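Local coordinates for protein aminotransferase (Bacillus subtilis, PDB 6L1O) that is a pyridoxal-phosphate-dependent aminotransferase of the class I family, encoded in the operon for biosynthesis of the dipeptide antibiotic bacilysin, at residues T306-K311 with D376-V381; L313-E318 with V366-V371; E346-V351 with Q385-P390. All coordinates share one frame; numbering follows the deposited sequence.

Interaction 1 (T306-K311 with D376-V381); sequences TALCEK and DLREFV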
ATOM      1  N   THR B 306      10.062  -3.962  35.886  1.00 17.60           N
ATOM      2  CA  THR B 306       9.726  -2.855  36.808  1.00 20.40           C
ATOM      3  C   THR B 306      10.254  -3.172  38.251  1.00 24.42           C
ATOM      4  O   THR B 306      10.713  -2.285  39.005  1.00 23.29           O
ATOM      5  CB  THR B 306       8.237  -2.530  36.831  1.00 23.42           C
ATOM      6  OG1 THR B 306       7.473  -3.695  37.104  1.00 21.41           O
ATOM      7  CG2 THR B 306       7.774  -1.925  35.462  1.00 24.22           C
ATOM      8  N   ALA B 307      10.216  -4.439  38.620  1.00 21.72           N
ATOM      9  CA  ALA B 307      10.753  -4.833  39.946  1.00 24.49           C
ATOM     10  C   ALA B 307      12.247  -4.628  39.993  1.00 24.74           C
ATOM     11  O   ALA B 307      12.795  -4.198  41.008  1.00 27.88           O
ATOM     12  CB  ALA B 307      10.362  -6.274  40.264  1.00 26.46           C
ATOM     13  N   LEU B 308      12.928  -4.897  38.880  1.00 24.83           N
ATOM     14  CA  LEU B 308      14.364  -4.815  38.795  1.00 26.14           C
ATOM     15  C   LEU B 308      14.838  -3.342  38.760  1.00 26.55           C
ATOM     16  O   LEU B 308      15.838  -2.977  39.440  1.00 25.17           O
ATOM     17  CB  LEU B 308      14.873  -5.518  37.572  1.00 26.33           C
ATOM     18  CG  LEU B 308      16.332  -5.847  37.481  1.00 29.66           C
ATOM     19  CD1 LEU B 308      16.713  -6.832  38.597  1.00 32.65           C
ATOM     20  CD2 LEU B 308      16.649  -6.443  36.092  1.00 28.41           C
ATOM     21  N   CYS B 309      14.122  -2.511  37.997  1.00 22.90           N
ATOM     22  CA  CYS B 309      14.370  -1.068  37.984  1.00 23.64           C
ATOM     23  C   CYS B 309      14.242  -0.470  39.394  1.00 24.64           C
ATOM     24  O   CYS B 309      15.098   0.306  39.790  1.00 25.11           O
ATOM     25  CB  CYS B 309      13.456  -0.340  37.011  1.00 23.15           C
ATOM     26  SG  CYS B 309      13.970  -0.620  35.296  1.00 24.84           S
ATOM     27  N   GLU B 310      13.190  -0.843  40.121  1.00 25.17           N
ATOM     28  CA  GLU B 310      12.964  -0.309  41.461  1.00 28.61           C
ATOM     29  C   GLU B 310      14.096  -0.732  42.436  1.00 28.25           C
ATOM     30  O   GLU B 310      14.709   0.138  43.053  1.00 28.68           O
ATOM     31  CB  GLU B 310      11.613  -0.714  42.011  1.00 30.09           C
ATOM     32  CG  GLU B 310      11.311  -0.016  43.341  1.00 41.77           C
ATOM     33  CD  GLU B 310       9.825   0.126  43.647  1.00 50.80           C
ATOM     34  OE1 GLU B 310       9.010  -0.659  43.105  1.00 56.43           O
ATOM     35  OE2 GLU B 310       9.458   1.032  44.436  1.00 52.28           O
ATOM     36  N   LYS B 311      14.395  -2.040  42.492  1.00 25.43           N
ATOM     37  CA  LYS B 311      15.408  -2.579  43.368  1.00 27.66           C
ATOM     38  C   LYS B 311      16.787  -2.090  43.051  1.00 28.17           C
ATOM     39  O   LYS B 311      17.521  -1.710  43.985  1.00 31.05           O
ATOM     40  CB  LYS B 311      15.430  -4.135  43.359  1.00 28.27           C
ATOM     41  N   ASP B 376      18.297  -9.210  27.997  1.00 19.83           N
ATOM     42  CA  ASP B 376      18.433  -7.853  27.456  1.00 22.50           C
ATOM     43  C   ASP B 376      17.796  -6.833  28.411  1.00 20.25           C
ATOM     44  O   ASP B 376      18.361  -5.791  28.658  1.00 17.67           O
ATOM     45  CB  ASP B 376      17.776  -7.737  26.078  1.00 23.90           C
ATOM     46  CG  ASP B 376      18.618  -8.339  24.949  1.00 27.51           C
ATOM     47  OD1 ASP B 376      19.751  -8.824  25.197  1.00 29.91           O
ATOM     48  OD2 ASP B 376      18.115  -8.358  23.796  1.00 30.05           O
ATOM     49  N   LEU B 377      16.650  -7.199  28.991  1.00 17.88           N
ATOM     50  CA  LEU B 377      16.036  -6.364  30.006  1.00 19.76           C
ATOM     51  C   LEU B 377      16.974  -6.217  31.212  1.00 21.63           C
ATOM     52  O   LEU B 377      17.111  -5.121  31.793  1.00 17.41           O
ATOM     53  CB  LEU B 377      14.677  -6.904  30.421  1.00 17.67           C
ATOM     54  CG  LEU B 377      13.613  -7.067  29.298  1.00 18.28           C
ATOM     55  CD1 LEU B 377      12.293  -7.600  29.833  1.00 14.52           C
ATOM     56  CD2 LEU B 377      13.368  -5.728  28.594  1.00 17.45           C
ATOM     57  N   ARG B 378      17.648  -7.304  31.582  1.00 19.83           N
ATOM     58  CA  ARG B 378      18.542  -7.253  32.711  1.00 20.54           C
ATOM     59  C   ARG B 378      19.753  -6.409  32.436  1.00 20.76           C
ATOM     60  O   ARG B 378      20.183  -5.619  33.312  1.00 20.77           O
ATOM     61  CB  ARG B 378      18.970  -8.635  33.175  1.00 21.45           C
ATOM     62  CG  ARG B 378      19.742  -8.584  34.516  1.00 27.46           C
ATOM     63  CD  ARG B 378      20.339  -9.928  34.888  1.00 31.70           C
ATOM     64  NE  ARG B 378      19.336 -10.999  34.827  1.00 31.15           N
ATOM     65  CZ  ARG B 378      18.500 -11.340  35.802  1.00 31.21           C
ATOM     66  NH1 ARG B 378      18.497 -10.673  36.945  1.00 32.85           N
ATOM     67  NH2 ARG B 378      17.655 -12.359  35.618  1.00 32.66           N
ATOM     68  N   GLU B 379      20.338  -6.589  31.281  1.00 19.58           N
ATOM     69  CA  GLU B 379      21.550  -5.866  30.887  1.00 23.16           C
ATOM     70  C   GLU B 379      21.288  -4.325  30.756  1.00 23.40           C
ATOM     71  O   GLU B 379      22.108  -3.519  31.163  1.00 21.05           O
ATOM     72  CB  GLU B 379      22.080  -6.449  29.575  1.00 26.53           C
ATOM     73  CG  GLU B 379      23.352  -5.829  29.008  1.00 28.36           C
ATOM     74  CD  GLU B 379      24.575  -5.950  29.887  1.00 34.70           C
ATOM     75  OE1 GLU B 379      24.606  -6.804  30.816  1.00 37.45           O
ATOM     76  OE2 GLU B 379      25.525  -5.150  29.632  1.00 39.73           O
ATOM     77  N   PHE B 380      20.093  -3.956  30.298  1.00 20.33           N
ATOM     78  CA  PHE B 380      19.639  -2.550  30.310  1.00 21.76           C
ATOM     79  C   PHE B 380      19.768  -1.961  31.735  1.00 24.65           C
ATOM     80  O   PHE B 380      20.437  -0.926  31.950  1.00 22.16           O
ATOM     81  CB  PHE B 380      18.165  -2.495  29.815  1.00 24.00           C
ATOM     82  CG  PHE B 380      17.562  -1.132  29.836  1.00 22.66           C
ATOM     83  CD1 PHE B 380      17.678  -0.287  28.720  1.00 23.69           C
ATOM     84  CD2 PHE B 380      16.853  -0.686  30.943  1.00 25.88           C
ATOM     85  CE1 PHE B 380      17.102   0.974  28.727  1.00 26.40           C
ATOM     86  CE2 PHE B 380      16.263   0.576  30.952  1.00 27.49           C
ATOM     87  CZ  PHE B 380      16.383   1.397  29.850  1.00 24.39           C
ATOM     88  N   VAL B 381      19.242  -2.682  32.714  1.00 22.23           N
ATOM     89  CA  VAL B 381      19.314  -2.212  34.092  1.00 26.05           C
ATOM     90  C   VAL B 381      20.765  -2.204  34.618  1.00 26.14           C
ATOM     91  O   VAL B 381      21.195  -1.225  35.250  1.00 26.77           O
ATOM     92  CB  VAL B 381      18.428  -3.015  35.014  1.00 24.31           C
ATOM     93  CG1 VAL B 381      18.687  -2.648  36.470  1.00 28.69           C
ATOM     94  CG2 VAL B 381      16.970  -2.791  34.662  1.00 25.64           C
TER
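L308 lays its CD2 methyl across V381, with CD2 at 3.9 Å from V381 CG2, in a near-parallel pairing of two helices in the C-terminal part of a class I aminotransferase fold. The helices are 289-313 and 374-385. Over the six-residue segments their N-to-C directions differ by 18°, and the axes come within 10.1 Å, a spacing bridged here by L308, C309 and V381, with no hydrogen bond between the segments.

The contact illustrates how a few apolar groups can join two helices. V381 points at the opposite helix and meets two neighbours in sequence: one branch, CG1, lies 4.1 Å from L308 CG, while the other, CG2, turns toward both L308 and C309. On the L308 side the placement follows from the first torsion. With CG anti to the backbone N (chi1 -165°), the isobutyl group extends across the interhelical gap, and CD2 arrives over the backbone of R378, 4.0 Å from R378 CA. The same methyl also touches the start of the arginine side chain, with R378 CG 4.1 Å from L308 CD2. It is the aliphatic root of R378 that makes the close contact; beyond this root the chain bends at chi3 (-51°), and NE forms a long, weak ion pair with E375.

L308 is partly exposed, as is R378, whereas C309 and V381 are buried, so the contact passes from the protein surface into the interior within one helical turn. V381 also touches E312 and L313 farther along helix 289-313, continuing the packing beyond these residues. On the inner side the thiol serves as an apolar filler across this interface, with C309 SG 3.8 Å from V381 CG2.

Interaction 2 (L313-E318 with V366-V371); sequences LGWKME and VRISMV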
ATOM      1  N   LEU B 313      17.865   0.351  40.637  1.00 27.70           N
ATOM      2  CA  LEU B 313      18.092   1.765  40.241  1.00 26.55           C
ATOM      3  C   LEU B 313      17.395   2.723  41.161  1.00 27.02           C
ATOM      4  O   LEU B 313      17.701   3.925  41.128  1.00 31.57           O
ATOM      5  CB  LEU B 313      17.615   2.008  38.817  1.00 23.65           C
ATOM      6  CG  LEU B 313      18.167   1.118  37.738  1.00 22.05           C
ATOM      7  CD1 LEU B 313      17.463   1.374  36.405  1.00 22.78           C
ATOM      8  CD2 LEU B 313      19.663   1.304  37.600  1.00 24.16           C
ATOM      9  N   GLY B 314      16.424   2.240  41.945  1.00 25.30           N
ATOM     10  CA  GLY B 314      15.517   3.154  42.638  1.00 25.76           C
ATOM     11  C   GLY B 314      14.565   3.892  41.695  1.00 28.53           C
ATOM     12  O   GLY B 314      14.053   4.960  42.022  1.00 29.98           O
ATOM     13  N   TRP B 315      14.322   3.304  40.512  1.00 27.07           N
ATOM     14  CA  TRP B 315      13.444   3.904  39.476  1.00 27.57           C
ATOM     15  C   TRP B 315      12.039   3.301  39.540  1.00 29.47           C
ATOM     16  O   TRP B 315      11.805   2.212  39.020  1.00 27.85           O
ATOM     17  CB  TRP B 315      14.048   3.703  38.087  1.00 26.81           C
ATOM     18  CG  TRP B 315      13.472   4.567  36.989  1.00 23.57           C
ATOM     19  CD1 TRP B 315      12.509   5.536  37.125  1.00 24.43           C
ATOM     20  CD2 TRP B 315      13.869   4.585  35.636  1.00 23.01           C
ATOM     21  NE1 TRP B 315      12.276   6.143  35.906  1.00 23.02           N
ATOM     22  CE2 TRP B 315      13.107   5.584  34.982  1.00 22.76           C
ATOM     23  CE3 TRP B 315      14.805   3.851  34.881  1.00 26.06           C
ATOM     24  CZ2 TRP B 315      13.231   5.845  33.639  1.00 20.14           C
ATOM     25  CZ3 TRP B 315      14.914   4.119  33.510  1.00 24.58           C
ATOM     26  CH2 TRP B 315      14.135   5.112  32.920  1.00 22.97           C
ATOM     27  N   LYS B 316      11.113   3.994  40.198  1.00 24.28           N
ATOM     28  CA  LYS B 316       9.785   3.462  40.394  1.00 27.86           C
ATOM     29  C   LYS B 316       8.949   3.783  39.133  1.00 28.70           C
ATOM     30  O   LYS B 316       8.963   4.906  38.655  1.00 28.38           O
ATOM     31  CB  LYS B 316       9.115   4.049  41.670  1.00 25.76           C
ATOM     32  N   MET B 317       8.269   2.777  38.601  1.00 27.90           N
ATOM     33  CA  MET B 317       7.464   2.905  37.358  1.00 27.11           C
ATOM     34  C   MET B 317       6.099   2.333  37.637  1.00 26.55           C
ATOM     35  O   MET B 317       5.977   1.307  38.281  1.00 29.07           O
ATOM     36  CB  MET B 317       8.097   2.122  36.198  1.00 26.28           C
ATOM     37  CG  MET B 317       9.493   2.551  35.808  1.00 31.58           C
ATOM     38  SD  MET B 317      10.316   1.326  34.744  1.00 26.07           S
ATOM     39  CE  MET B 317      11.857   2.132  34.406  1.00 24.35           C
ATOM     40  N   GLU B 318       5.068   2.992  37.144  1.00 27.77           N
ATOM     41  CA  GLU B 318       3.726   2.455  37.183  1.00 30.54           C
ATOM     42  C   GLU B 318       3.663   1.299  36.201  1.00 29.53           C
ATOM     43  O   GLU B 318       4.247   1.375  35.148  1.00 27.06           O
ATOM     44  CB  GLU B 318       2.694   3.522  36.767  1.00 33.25           C
ATOM     45  CG  GLU B 318       1.339   3.346  37.423  1.00 42.12           C
ATOM     46  CD  GLU B 318       1.375   3.812  38.867  1.00 47.07           C
ATOM     47  OE1 GLU B 318       1.680   5.006  39.094  1.00 53.97           O
ATOM     48  OE2 GLU B 318       1.123   2.997  39.768  1.00 45.29           O
ATOM     49  N   VAL B 366       9.758   8.774  29.353  1.00 17.42           N
ATOM     50  CA  VAL B 366      10.301   8.012  28.261  1.00 15.20           C
ATOM     51  C   VAL B 366       9.400   6.771  28.101  1.00 15.48           C
ATOM     52  O   VAL B 366       8.804   6.287  29.092  1.00 14.75           O
ATOM     53  CB  VAL B 366      11.778   7.638  28.422  1.00 17.15           C
ATOM     54  CG1 VAL B 366      12.671   8.856  28.327  1.00 18.43           C
ATOM     55  CG2 VAL B 366      12.049   6.878  29.728  1.00 16.37           C
ATOM     56  N   ARG B 367       9.312   6.256  26.880  1.00 14.24           N
ATOM     57  CA  ARG B 367       8.603   4.993  26.604  1.00 15.98           C
ATOM     58  C   ARG B 367       9.611   3.850  26.484  1.00 14.84           C
ATOM     59  O   ARG B 367      10.617   3.968  25.779  1.00 13.42           O
ATOM     60  CB  ARG B 367       7.799   5.079  25.312  1.00 16.07           C
ATOM     61  CG  ARG B 367       6.796   3.941  25.172  1.00 14.81           C
ATOM     62  CD  ARG B 367       6.259   3.835  23.753  1.00 14.13           C
ATOM     63  NE  ARG B 367       7.293   3.482  22.841  1.00 12.40           N
ATOM     64  CZ  ARG B 367       7.157   3.272  21.540  1.00 15.91           C
ATOM     65  NH1 ARG B 367       5.981   3.424  20.948  1.00 14.38           N
ATOM     66  NH2 ARG B 367       8.225   2.900  20.834  1.00 20.21           N
ATOM     67  N   ILE B 368       9.329   2.749  27.153  1.00 14.06           N
ATOM     68  CA  ILE B 368      10.283   1.648  27.249  1.00 15.52           C
ATOM     69  C   ILE B 368       9.539   0.381  26.861  1.00 14.55           C
ATOM     70  O   ILE B 368       8.485   0.109  27.394  1.00 15.42           O
ATOM     71  CB  ILE B 368      10.860   1.495  28.685  1.00 15.46           C
ATOM     72  CG1 ILE B 368      11.449   2.811  29.219  1.00 15.12           C
ATOM     73  CG2 ILE B 368      11.934   0.406  28.753  1.00 15.93           C
ATOM     74  CD1 ILE B 368      12.061   2.672  30.618  1.00 17.72           C
ATOM     75  N   SER B 369      10.027  -0.328  25.863  1.00 14.44           N
ATOM     76  CA  SER B 369       9.185  -1.413  25.333  1.00 18.13           C
ATOM     77  C   SER B 369       9.686  -2.736  25.819  1.00 15.16           C
ATOM     78  O   SER B 369      10.900  -2.951  25.914  1.00 15.77           O
ATOM     79  CB  SER B 369       9.136  -1.403  23.816  1.00 20.17           C
ATOM     80  OG  SER B 369      10.426  -1.272  23.339  1.00 28.86           O
ATOM     81  N   MET B 370       8.764  -3.628  26.036  1.00 14.29           N
ATOM     82  CA  MET B 370       9.087  -4.920  26.640  1.00 17.04           C
ATOM     83  C   MET B 370       9.121  -6.016  25.546  1.00 18.71           C
ATOM     84  O   MET B 370       8.810  -7.168  25.813  1.00 22.51           O
ATOM     85  CB  MET B 370       8.098  -5.268  27.686  1.00 15.16           C
ATOM     86  CG  MET B 370       8.019  -4.309  28.854  1.00 15.84           C
ATOM     87  SD  MET B 370       9.455  -4.350  29.898  1.00 19.00           S
ATOM     88  CE  MET B 370      10.325  -2.913  29.343  1.00 18.20           C
ATOM     89  N   VAL B 371       9.528  -5.638  24.351  1.00 17.06           N
ATOM     90  CA  VAL B 371       9.719  -6.599  23.237  1.00 19.78           C
ATOM     91  C   VAL B 371      11.187  -7.003  23.128  1.00 20.74           C
ATOM     92  O   VAL B 371      11.764  -7.009  22.059  1.00 26.44           O
ATOM     93  CB  VAL B 371       9.187  -6.035  21.874  1.00 18.37           C
ATOM     94  CG1 VAL B 371       7.680  -5.966  21.874  1.00 16.58           C
ATOM     95  CG2 VAL B 371       9.825  -4.694  21.490  1.00 18.83           C
TER
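W315 meets I368 and V366 of the strand across from it. L313 closes helix 289-313 and puts its CD1 methyl at the edge of the W315 ring, in the ring plane. G314 then leaves the helical conformation with a positive phi of 69°, and the chain turns off into the loop that leads to strand 325-329.

At W315 the indole extends with CG anti to the backbone N (chi1 -164°), which carries the six-membered ring toward the strand. Its far corner does the touching: W315 CH2 lies 3.9 Å from I368 CD1, the two side chains approaching from opposite directions. V366 CG2 comes to the ring edge, near its plane, at 4.2 Å from W315 CH2. At the other end of the indole, the buried NE1 is satisfied by the carbonyl oxygen of E329, and the ring also stacks with F391.

The partner strand, 365-369, is the middle one of a small three-stranded antiparallel sheet in the C-terminal part of the aminotransferase fold, between strands 325-329 and 353-354. V366 and I368 project toward the loop, whereas R367, between them, faces the other way and hydrogen-bonds N178, a residue of the cofactor pocket.

M317, two residues beyond W315, sends an extended side chain back over the indole. Its terminal methyl sits above the centre of one ring face, with CE 3.3 Å from the plane. The M317 and I368 side chains cross at about a right angle, with M317 CE 3.8 Å from I368 CD1.

Interaction 3 (E346-V351 with Q385-P390); sequences EHAHVV and QKLNLP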
ATOM      1  N   GLU B 346      24.256   7.793  25.198  1.00 29.47           N
ATOM      2  CA  GLU B 346      25.672   8.095  25.177  1.00 33.52           C
ATOM      3  C   GLU B 346      26.452   7.349  26.268  1.00 34.22           C
ATOM      4  O   GLU B 346      27.553   6.819  26.034  1.00 34.34           O
ATOM      5  CB  GLU B 346      25.834   9.598  25.302  1.00 36.31           C
ATOM      6  CG  GLU B 346      27.234  10.120  25.063  1.00 44.74           C
ATOM      7  CD  GLU B 346      27.258  11.635  24.891  1.00 50.21           C
ATOM      8  OE1 GLU B 346      26.683  12.147  23.891  1.00 52.05           O
ATOM      9  OE2 GLU B 346      27.849  12.319  25.756  1.00 55.06           O
ATOM     10  N   HIS B 347      25.902   7.297  27.458  1.00 28.87           N
ATOM     11  CA  HIS B 347      26.647   6.789  28.635  1.00 30.35           C
ATOM     12  C   HIS B 347      26.354   5.338  29.002  1.00 32.21           C
ATOM     13  O   HIS B 347      27.088   4.759  29.784  1.00 29.55           O
ATOM     14  CB  HIS B 347      26.367   7.700  29.829  1.00 28.99           C
ATOM     15  CG  HIS B 347      26.979   9.061  29.665  1.00 35.84           C
ATOM     16  ND1 HIS B 347      26.351  10.084  28.977  1.00 40.95           N
ATOM     17  CD2 HIS B 347      28.200   9.537  30.016  1.00 36.14           C
ATOM     18  CE1 HIS B 347      27.139  11.147  28.954  1.00 39.16           C
ATOM     19  NE2 HIS B 347      28.264  10.841  29.582  1.00 41.63           N
ATOM     20  N   ALA B 348      25.248   4.784  28.501  1.00 27.53           N
ATOM     21  CA  ALA B 348      24.904   3.384  28.798  1.00 27.19           C
ATOM     22  C   ALA B 348      24.712   2.548  27.549  1.00 26.94           C
ATOM     23  O   ALA B 348      24.501   1.334  27.634  1.00 23.33           O
ATOM     24  CB  ALA B 348      23.647   3.331  29.654  1.00 27.59           C
ATOM     25  N   HIS B 349      24.795   3.188  26.371  1.00 27.23           N
ATOM     26  CA  HIS B 349      24.461   2.539  25.122  1.00 23.80           C
ATOM     27  C   HIS B 349      23.152   1.767  25.143  1.00 25.74           C
ATOM     28  O   HIS B 349      23.086   0.614  24.666  1.00 23.57           O
ATOM     29  CB  HIS B 349      25.608   1.635  24.702  1.00 27.88           C
ATOM     30  CG  HIS B 349      26.875   2.376  24.441  1.00 30.83           C
ATOM     31  ND1 HIS B 349      28.075   1.735  24.254  1.00 35.51           N
ATOM     32  CD2 HIS B 349      27.128   3.702  24.327  1.00 33.04           C
ATOM     33  CE1 HIS B 349      29.020   2.637  24.020  1.00 39.97           C
ATOM     34  NE2 HIS B 349      28.470   3.838  24.051  1.00 38.16           N
ATOM     35  N   VAL B 350      22.113   2.395  25.685  1.00 23.85           N
ATOM     36  CA  VAL B 350      20.726   1.843  25.611  1.00 21.34           C
ATOM     37  C   VAL B 350      19.791   2.847  24.934  1.00 23.57           C
ATOM     38  O   VAL B 350      20.040   4.064  24.988  1.00 20.98           O
ATOM     39  CB  VAL B 350      20.200   1.487  26.992  1.00 22.25           C
ATOM     40  CG1 VAL B 350      21.141   0.461  27.646  1.00 21.14           C
ATOM     41  CG2 VAL B 350      20.019   2.696  27.898  1.00 22.39           C
ATOM     42  N   VAL B 351      18.733   2.330  24.307  1.00 20.62           N
ATOM     43  CA  VAL B 351      17.720   3.155  23.657  1.00 19.37           C
ATOM     44  C   VAL B 351      16.401   3.049  24.343  1.00 19.51           C
ATOM     45  O   VAL B 351      15.853   1.940  24.506  1.00 18.28           O
ATOM     46  CB  VAL B 351      17.550   2.775  22.178  1.00 19.26           C
ATOM     47  CG1 VAL B 351      16.424   3.625  21.515  1.00 20.06           C
ATOM     48  CG2 VAL B 351      18.850   2.948  21.457  1.00 22.25           C
ATOM     49  N   GLN B 385      22.668   1.210  35.977  1.00 31.11           N
ATOM     50  CA  GLN B 385      23.128   1.251  37.345  1.00 31.71           C
ATOM     51  C   GLN B 385      24.481   1.960  37.507  1.00 30.18           C
ATOM     52  O   GLN B 385      24.666   2.701  38.451  1.00 34.98           O
ATOM     53  CB  GLN B 385      23.237  -0.141  37.916  1.00 30.01           C
ATOM     54  CG  GLN B 385      23.206  -0.139  39.424  1.00 33.14           C
ATOM     55  CD  GLN B 385      23.271  -1.558  39.948  1.00 37.08           C
ATOM     56  OE1 GLN B 385      24.117  -2.339  39.505  1.00 42.13           O
ATOM     57  NE2 GLN B 385      22.363  -1.911  40.855  1.00 39.40           N
ATOM     58  N   LYS B 386      25.388   1.744  36.560  1.00 30.82           N
ATOM     59  CA  LYS B 386      26.704   2.356  36.602  1.00 36.51           C
ATOM     60  C   LYS B 386      26.632   3.885  36.544  1.00 40.59           C
ATOM     61  O   LYS B 386      27.544   4.550  37.014  1.00 43.89           O
ATOM     62  CB  LYS B 386      27.584   1.803  35.479  1.00 37.44           C
ATOM     63  CG  LYS B 386      27.898   0.321  35.646  1.00 38.75           C
ATOM     64  CD  LYS B 386      28.725  -0.242  34.507  1.00 41.91           C
ATOM     65  CE  LYS B 386      27.899  -0.304  33.228  1.00 48.24           C
ATOM     66  NZ  LYS B 386      28.562  -1.041  32.126  1.00 53.58           N
ATOM     67  N   LEU B 387      25.557   4.436  35.974  1.00 37.15           N
ATOM     68  CA  LEU B 387      25.417   5.892  35.798  1.00 36.26           C
ATOM     69  C   LEU B 387      25.152   6.628  37.090  1.00 36.77           C
ATOM     70  O   LEU B 387      25.395   7.827  37.184  1.00 36.54           O
ATOM     71  CB  LEU B 387      24.299   6.205  34.798  1.00 36.00           C
ATOM     72  CG  LEU B 387      24.429   5.601  33.403  1.00 34.20           C
ATOM     73  CD1 LEU B 387      23.383   6.201  32.477  1.00 38.68           C
ATOM     74  CD2 LEU B 387      25.803   5.874  32.863  1.00 36.13           C
ATOM     75  N   ASN B 388      24.583   5.926  38.049  1.00 40.59           N
ATOM     76  CA  ASN B 388      24.261   6.483  39.359  1.00 44.31           C
ATOM     77  C   ASN B 388      23.299   7.690  39.288  1.00 41.50           C
ATOM     78  O   ASN B 388      23.463   8.674  39.993  1.00 33.72           O
ATOM     79  CB  ASN B 388      25.561   6.851  40.078  1.00 46.78           C
ATOM     80  CG  ASN B 388      25.350   7.107  41.552  1.00 56.21           C
ATOM     81  OD1 ASN B 388      25.324   8.264  42.014  1.00 61.93           O
ATOM     82  ND2 ASN B 388      25.184   6.034  42.304  1.00 58.78           N
ATOM     83  N   LEU B 389      22.323   7.625  38.403  1.00 37.48           N
ATOM     84  CA  LEU B 389      21.331   8.688  38.286  1.00 36.64           C
ATOM     85  C   LEU B 389      20.377   8.746  39.485  1.00 37.08           C
ATOM     86  O   LEU B 389      20.023   7.700  40.049  1.00 39.04           O
ATOM     87  CB  LEU B 389      20.522   8.521  37.003  1.00 38.74           C
ATOM     88  CG  LEU B 389      21.331   8.555  35.713  1.00 41.26           C
ATOM     89  CD1 LEU B 389      20.396   8.388  34.532  1.00 42.20           C
ATOM     90  CD2 LEU B 389      22.104   9.844  35.581  1.00 44.97           C
ATOM     91  N   PRO B 390      19.933   9.965  39.872  1.00 36.73           N
ATOM     92  CA  PRO B 390      19.030  10.135  41.019  1.00 34.13           C
ATOM     93  C   PRO B 390      17.579   9.815  40.708  1.00 37.18           C
ATOM     94  O   PRO B 390      16.703  10.660  40.931  1.00 31.38           O
ATOM     95  CB  PRO B 390      19.185  11.641  41.367  1.00 35.87           C
ATOM     96  CG  PRO B 390      19.491  12.273  40.056  1.00 36.48           C
ATOM     97  CD  PRO B 390      20.335  11.271  39.297  1.00 36.26           C
TER
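L387 lays its forked end over H347 and A348, one methyl on each, where the C-terminal end of helix 337-348 packs on the turn that follows helix 374-385 in the C-terminal part of the aminotransferase fold. The two methyls divide the work. CD2 goes to the histidine, where L387 CD2 lies 3.6 Å from H347 CB and 3.5 Å from H347 O, and CD1 goes to the alanine, where L387 CD1 lies 4.0 Å from A348 CB. No hydrogen bond crosses the interface, which is plain van der Waals packing well away from the cofactor.

The histidine offers its methylene rather than its ring. Its CB points at L387, but the imidazole leads away from it, stacking on Y343 one turn earlier, while ND1 hydrogen-bonds the Y343 carbonyl oxygen. These two interactions probably fix the ring's position and leave the CB side turned to the leucine. L387 itself has CG beside the backbone N (chi1 -57°), which directs the branch toward the end of the helix, and it touches Y343 as well. The tyrosine is therefore shared by both partners.

Farther out, chain turns shape each segment. Both H349 and N388 adopt positive phi, each just after a helical run. H349 diverts the chain into short strand 350-351, which pairs in parallel with strand 35-36. On the other segment, a type I beta turn spans Q385 to N388, with L387 at its third position, so the leucine is presented from a bend. L389 extends the packing against helix 337-348 by touching F340 and Y343. The turn itself is closed by a backbone hydrogen bond from N388 N to Q385 O, 3.3 Å long.

The three contacts lie on the same side of the chain's centre and share elements. Interaction 2 is the most buried, an indole and a methionine methyl packed on branched side chains of a strand; interaction 1 joins two helices through leucine, valine and a thiol, and interaction 3 sets a leucine on a helix end, both partly buried. Helix 289-313 supplies interaction 1 and runs directly into the loop of interaction 2, where a probable backbone hydrogen bond joins C309 O to W315 N. Helix 374-385 serves interaction 1 and leads into the turn of interaction 3. F380 and V350 touch between interactions 1 and 3, while L313 meets Q385 between 2 and 3.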